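PDB 3VIU: phosphoribosylformylglycinamidine synthase 2 from Thermus thermophilus, which belongs to the PurM-like (AIR synthase related) family, carries two copies of its paired N- and C-terminal domains in one chain, and binds ADP and magnesium. Local coordinates for residues L121-E131 with Y167-A175. Residues are numbered along the deposited sequence; the frame is centred on the assembly and turned at random.
Sequences LDSLRFGPPEE and YRENPLVNA
R125 and L172 face each other as a hydrogen-bonded antiparallel pair, and S123 with N174 repeats the pattern two residues along. The bond from L172 N to R125 O measures 2.9 Å, and R125 N returns one to L172 O. S123 N meets N174 O at 2.8 Å. Between these pairs, the CA of L124 makes a C-H...O contact with L172 O. Past the last bridge the backbones stay close, G127 CA lying 4.1 Å from R168 CA, and a water accepts from G127 N at 2.9 Å and donates to Y167 O.

Strands 116-126 and 172-182 are thus neighbours inside the mixed sheet of a PurM-like N-terminal domain. Strand 156-163 borders the first on its other edge, helix 88-93 packs against the second, and strand 538-548 of the other N-terminal domain meets S123, R125, L172 and N174.

On that shared face, R125 CB sits 3.4 Å from the centroid of the Y167 ring, directly over its face in a CH-pi contact. CG lies over CZ, and the bend at chi2 (-66°) brings R125 CD to 3.5 Å from Y167 CE2; the guanidinium stands steeply to the ring plane. R125 NH2 donates to L124 O, which lies in the guanidinium plane, while the donor stands above the carbonyl plane. R125 NH1 is in a salt bridge with D160, and the Y167 hydroxyl hydrogen-bonds T538.

On the face opposite R125 and L172, the L124 and V173 side chains lie side by side, L124 CD2 to V173 CG1 3.8 Å. Beyond the last bridge, the F126 and P171 side chains cross at about a right angle, F126 CD1 to P171 CB 3.7 Å. Near the start of helix 132-152, the E131 carboxylate forms a salt bridge with R168, whose NH2 position is uncertain.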
loop_
_atom_site.group_PDB
_atom_site.type_symbol
_atom_site.label_atom_id
_atom_site.label_comp_id
_atom_site.label_asym_id
_atom_site.label_seq_id
_atom_site.Cartn_x
_atom_site.Cartn_y
_atom_site.Cartn_z
ATOM N N LEU A 121 -5.636 2.736 3.644
ATOM C CA LEU A 121 -5.660 3.114 2.237
ATOM C C LEU A 121 -5.763 1.808 1.462
ATOM O O LEU A 121 -5.077 0.839 1.780
ATOM C CB LEU A 121 -4.390 3.872 1.823
ATOM C CG LEU A 121 -4.130 5.267 2.407
ATOM C CD1 LEU A 121 -3.520 5.134 3.799
ATOM C CD2 LEU A 121 -3.176 6.046 1.494
ATOM N N ASP A 122 -6.634 1.772 0.461
ATOM C CA ASP A 122 -6.809 0.564 -0.331
ATOM C C ASP A 122 -6.252 0.712 -1.747
ATOM O O ASP A 122 -6.377 1.764 -2.369
ATOM C CB ASP A 122 -8.291 0.185 -0.388
ATOM C CG ASP A 122 -9.168 1.326 -0.864
ATOM O OD1 ASP A 122 -9.184 2.381 -0.193
ATOM O OD2 ASP A 122 -9.842 1.175 -1.907
ATOM N N SER A 123 -5.626 -0.347 -2.242
ATOM C CA SER A 123 -5.060 -0.344 -3.579
ATOM C C SER A 123 -5.759 -1.482 -4.316
ATOM O O SER A 123 -5.489 -2.663 -4.061
ATOM C CB SER A 123 -3.550 -0.577 -3.503
ATOM O OG SER A 123 -2.893 -0.024 -4.630
ATOM N N LEU A 124 -6.656 -1.123 -5.232
ATOM C CA LEU A 124 -7.452 -2.110 -5.960
ATOM C C LEU A 124 -7.274 -2.184 -7.482
ATOM O O LEU A 124 -7.150 -1.170 -8.173
ATOM C CB LEU A 124 -8.933 -1.879 -5.638
ATOM C CG LEU A 124 -9.274 -1.635 -4.165
ATOM C CD1 LEU A 124 -10.761 -1.376 -4.011
ATOM C CD2 LEU A 124 -8.857 -2.845 -3.332
ATOM N N ARG A 125 -7.299 -3.413 -7.985
ATOM C CA ARG A 125 -7.152 -3.699 -9.406
ATOM C C ARG A 125 -8.156 -4.770 -9.823
ATOM O O ARG A 125 -8.139 -5.874 -9.297
ATOM C CB ARG A 125 -5.730 -4.190 -9.702
ATOM C CG ARG A 125 -4.640 -3.178 -9.358
ATOM C CD ARG A 125 -4.733 -1.949 -10.256
ATOM N NE ARG A 125 -3.622 -1.033 -10.037
ATOM C CZ ARG A 125 -3.599 -0.076 -9.117
ATOM N NH1 ARG A 125 -2.526 0.688 -9.011
ATOM N NH2 ARG A 125 -4.642 0.136 -8.317
ATOM N N PHE A 126 -9.028 -4.426 -10.769
ATOM C CA PHE A 126 -10.040 -5.341 -11.296
ATOM C C PHE A 126 -10.032 -5.222 -12.822
ATOM O O PHE A 126 -9.409 -4.308 -13.377
ATOM C CB PHE A 126 -11.429 -4.956 -10.784
ATOM C CG PHE A 126 -11.548 -4.942 -9.297
ATOM C CD1 PHE A 126 -11.371 -6.105 -8.563
ATOM C CD2 PHE A 126 -11.859 -3.763 -8.627
ATOM C CE1 PHE A 126 -11.506 -6.100 -7.169
ATOM C CE2 PHE A 126 -11.995 -3.743 -7.239
ATOM C CZ PHE A 126 -11.819 -4.916 -6.507
ATOM N N GLY A 127 -10.733 -6.135 -13.494
ATOM C CA GLY A 127 -10.810 -6.095 -14.941
ATOM C C GLY A 127 -11.624 -4.888 -15.365
ATOM O O GLY A 127 -11.982 -4.082 -14.508
ATOM N N PRO A 128 -11.942 -4.728 -16.665
ATOM C CA PRO A 128 -12.723 -3.596 -17.188
ATOM C C PRO A 128 -14.043 -3.435 -16.443
ATOM O O PRO A 128 -14.743 -4.409 -16.192
ATOM C CB PRO A 128 -12.915 -3.960 -18.656
ATOM C CG PRO A 128 -11.688 -4.737 -18.964
ATOM C CD PRO A 128 -11.569 -5.640 -17.758
ATOM N N PRO A 129 -14.412 -2.189 -16.105
ATOM C CA PRO A 129 -15.635 -1.837 -15.370
ATOM C C PRO A 129 -16.980 -2.139 -16.015
ATOM O O PRO A 129 -18.012 -1.968 -15.372
ATOM C CB PRO A 129 -15.456 -0.349 -15.116
ATOM C CG PRO A 129 -14.825 0.102 -16.389
ATOM C CD PRO A 129 -13.765 -0.973 -16.638
ATOM N N GLU A 130 -16.984 -2.572 -17.270
ATOM C CA GLU A 130 -18.245 -2.880 -17.949
ATOM C C GLU A 130 -18.619 -4.344 -17.749
ATOM O O GLU A 130 -19.775 -4.724 -17.907
ATOM C CB GLU A 130 -18.145 -2.600 -19.455
ATOM C CG GLU A 130 -17.199 -3.542 -20.199
ATOM C CD GLU A 130 -15.773 -3.016 -20.264
ATOM O OE1 GLU A 130 -15.316 -2.391 -19.279
ATOM O OE2 GLU A 130 -15.104 -3.237 -21.298
ATOM N N GLU A 131 -17.627 -5.157 -17.408
ATOM C CA GLU A 131 -17.820 -6.586 -17.187
ATOM C C GLU A 131 -18.454 -6.901 -15.841
ATOM O O GLU A 131 -18.048 -6.370 -14.808
ATOM C CB GLU A 131 -16.483 -7.296 -17.319
ATOM C CG GLU A 131 -15.966 -7.237 -18.723
ATOM C CD GLU A 131 -14.518 -7.627 -18.834
ATOM O OE1 GLU A 131 -14.077 -8.478 -18.034
ATOM O OE2 GLU A 131 -13.825 -7.090 -19.730
ATOM N N TYR A 167 -6.166 -7.802 -15.278
ATOM C CA TYR A 167 -6.585 -8.224 -13.953
ATOM C C TYR A 167 -7.879 -9.022 -13.975
ATOM O O TYR A 167 -8.400 -9.389 -12.920
ATOM C CB TYR A 167 -6.765 -7.000 -13.043
ATOM C CG TYR A 167 -5.507 -6.181 -12.810
ATOM C CD1 TYR A 167 -4.429 -6.696 -12.089
ATOM C CD2 TYR A 167 -5.418 -4.867 -13.276
ATOM C CE1 TYR A 167 -3.292 -5.915 -11.833
ATOM C CE2 TYR A 167 -4.290 -4.081 -13.027
ATOM C CZ TYR A 167 -3.233 -4.604 -12.306
ATOM O OH TYR A 167 -2.140 -3.807 -12.056
ATOM N N ARG A 168 -8.398 -9.284 -15.168
ATOM C CA ARG A 168 -9.641 -10.040 -15.306
ATOM C C ARG A 168 -9.617 -11.335 -14.480
ATOM O O ARG A 168 -10.520 -11.573 -13.684
ATOM C CB ARG A 168 -9.902 -10.376 -16.780
ATOM C CG ARG A 168 -11.301 -10.921 -17.071
ATOM C CD ARG A 168 -11.363 -11.617 -18.433
ATOM N NE ARG A 168 -10.662 -10.864 -19.474
ATOM C CZ ARG A 168 -11.061 -9.685 -19.938
ATOM N NH1 ARG A 168 -10.365 -9.064 -20.876
ATOM N NH2 ARG A 168 -12.164 -9.135 -19.464
ATOM N N GLU A 169 -8.584 -12.156 -14.660
ATOM C CA GLU A 169 -8.468 -13.425 -13.930
ATOM C C GLU A 169 -7.948 -13.326 -12.511
ATOM O O GLU A 169 -8.368 -14.082 -11.637
ATOM C CB GLU A 169 -7.580 -14.410 -14.692
ATOM C CG GLU A 169 -8.330 -15.213 -15.715
ATOM C CD GLU A 169 -9.104 -14.329 -16.652
ATOM O OE1 GLU A 169 -8.478 -13.462 -17.301
ATOM O OE2 GLU A 169 -10.338 -14.496 -16.736
ATOM N N ASN A 170 -7.022 -12.412 -12.274
ATOM C CA ASN A 170 -6.469 -12.269 -10.938
ATOM C C ASN A 170 -6.585 -10.840 -10.427
ATOM O O ASN A 170 -5.720 -10.008 -10.690
ATOM C CB ASN A 170 -5.001 -12.701 -10.934
ATOM C CG ASN A 170 -4.802 -14.109 -11.486
ATOM O OD1 ASN A 170 -4.962 -14.352 -12.683
ATOM N ND2 ASN A 170 -4.457 -15.043 -10.608
ATOM N N PRO A 171 -7.668 -10.532 -9.696
ATOM C CA PRO A 171 -7.814 -9.172 -9.183
ATOM C C PRO A 171 -6.824 -8.937 -8.040
ATOM O O PRO A 171 -6.246 -9.886 -7.496
ATOM C CB PRO A 171 -9.271 -9.139 -8.724
ATOM C CG PRO A 171 -9.493 -10.541 -8.255
ATOM C CD PRO A 171 -8.844 -11.351 -9.352
ATOM N N LEU A 172 -6.615 -7.678 -7.683
ATOM C CA LEU A 172 -5.699 -7.375 -6.601
ATOM C C LEU A 172 -6.373 -6.550 -5.525
ATOM O O LEU A 172 -7.139 -5.632 -5.813
ATOM C CB LEU A 172 -4.477 -6.611 -7.117
ATOM C CG LEU A 172 -3.533 -7.275 -8.121
ATOM C CD1 LEU A 172 -2.362 -6.345 -8.366
ATOM C CD2 LEU A 172 -3.042 -8.615 -7.594
ATOM N N VAL A 173 -6.087 -6.893 -4.280
ATOM C CA VAL A 173 -6.626 -6.163 -3.151
ATOM C C VAL A 173 -5.519 -6.029 -2.116
ATOM O O VAL A 173 -5.165 -6.996 -1.436
ATOM C CB VAL A 173 -7.827 -6.886 -2.520
ATOM C CG1 VAL A 173 -8.390 -6.042 -1.385
ATOM C CG2 VAL A 173 -8.889 -7.155 -3.581
ATOM N N ASN A 174 -4.951 -4.833 -2.028
ATOM C CA ASN A 174 -3.888 -4.557 -1.069
ATOM C C ASN A 174 -4.383 -3.486 -0.102
ATOM O O ASN A 174 -5.052 -2.529 -0.506
ATOM C CB ASN A 174 -2.634 -4.056 -1.790
ATOM C CG ASN A 174 -1.865 -5.173 -2.485
ATOM O OD1 ASN A 174 -2.455 -6.074 -3.094
ATOM N ND2 ASN A 174 -0.537 -5.105 -2.413
ATOM N N ALA A 175 -4.071 -3.644 1.176
ATOM C CA ALA A 175 -4.497 -2.660 2.157
ATOM C C ALA A 175 -3.296 -2.095 2.896
ATOM O O ALA A 175 -2.433 -2.833 3.376
ATOM C CB ALA A 175 -5.477 -3.281 3.141
HETATM O O HOH W 1 -11.321 -8.691 -12.202
#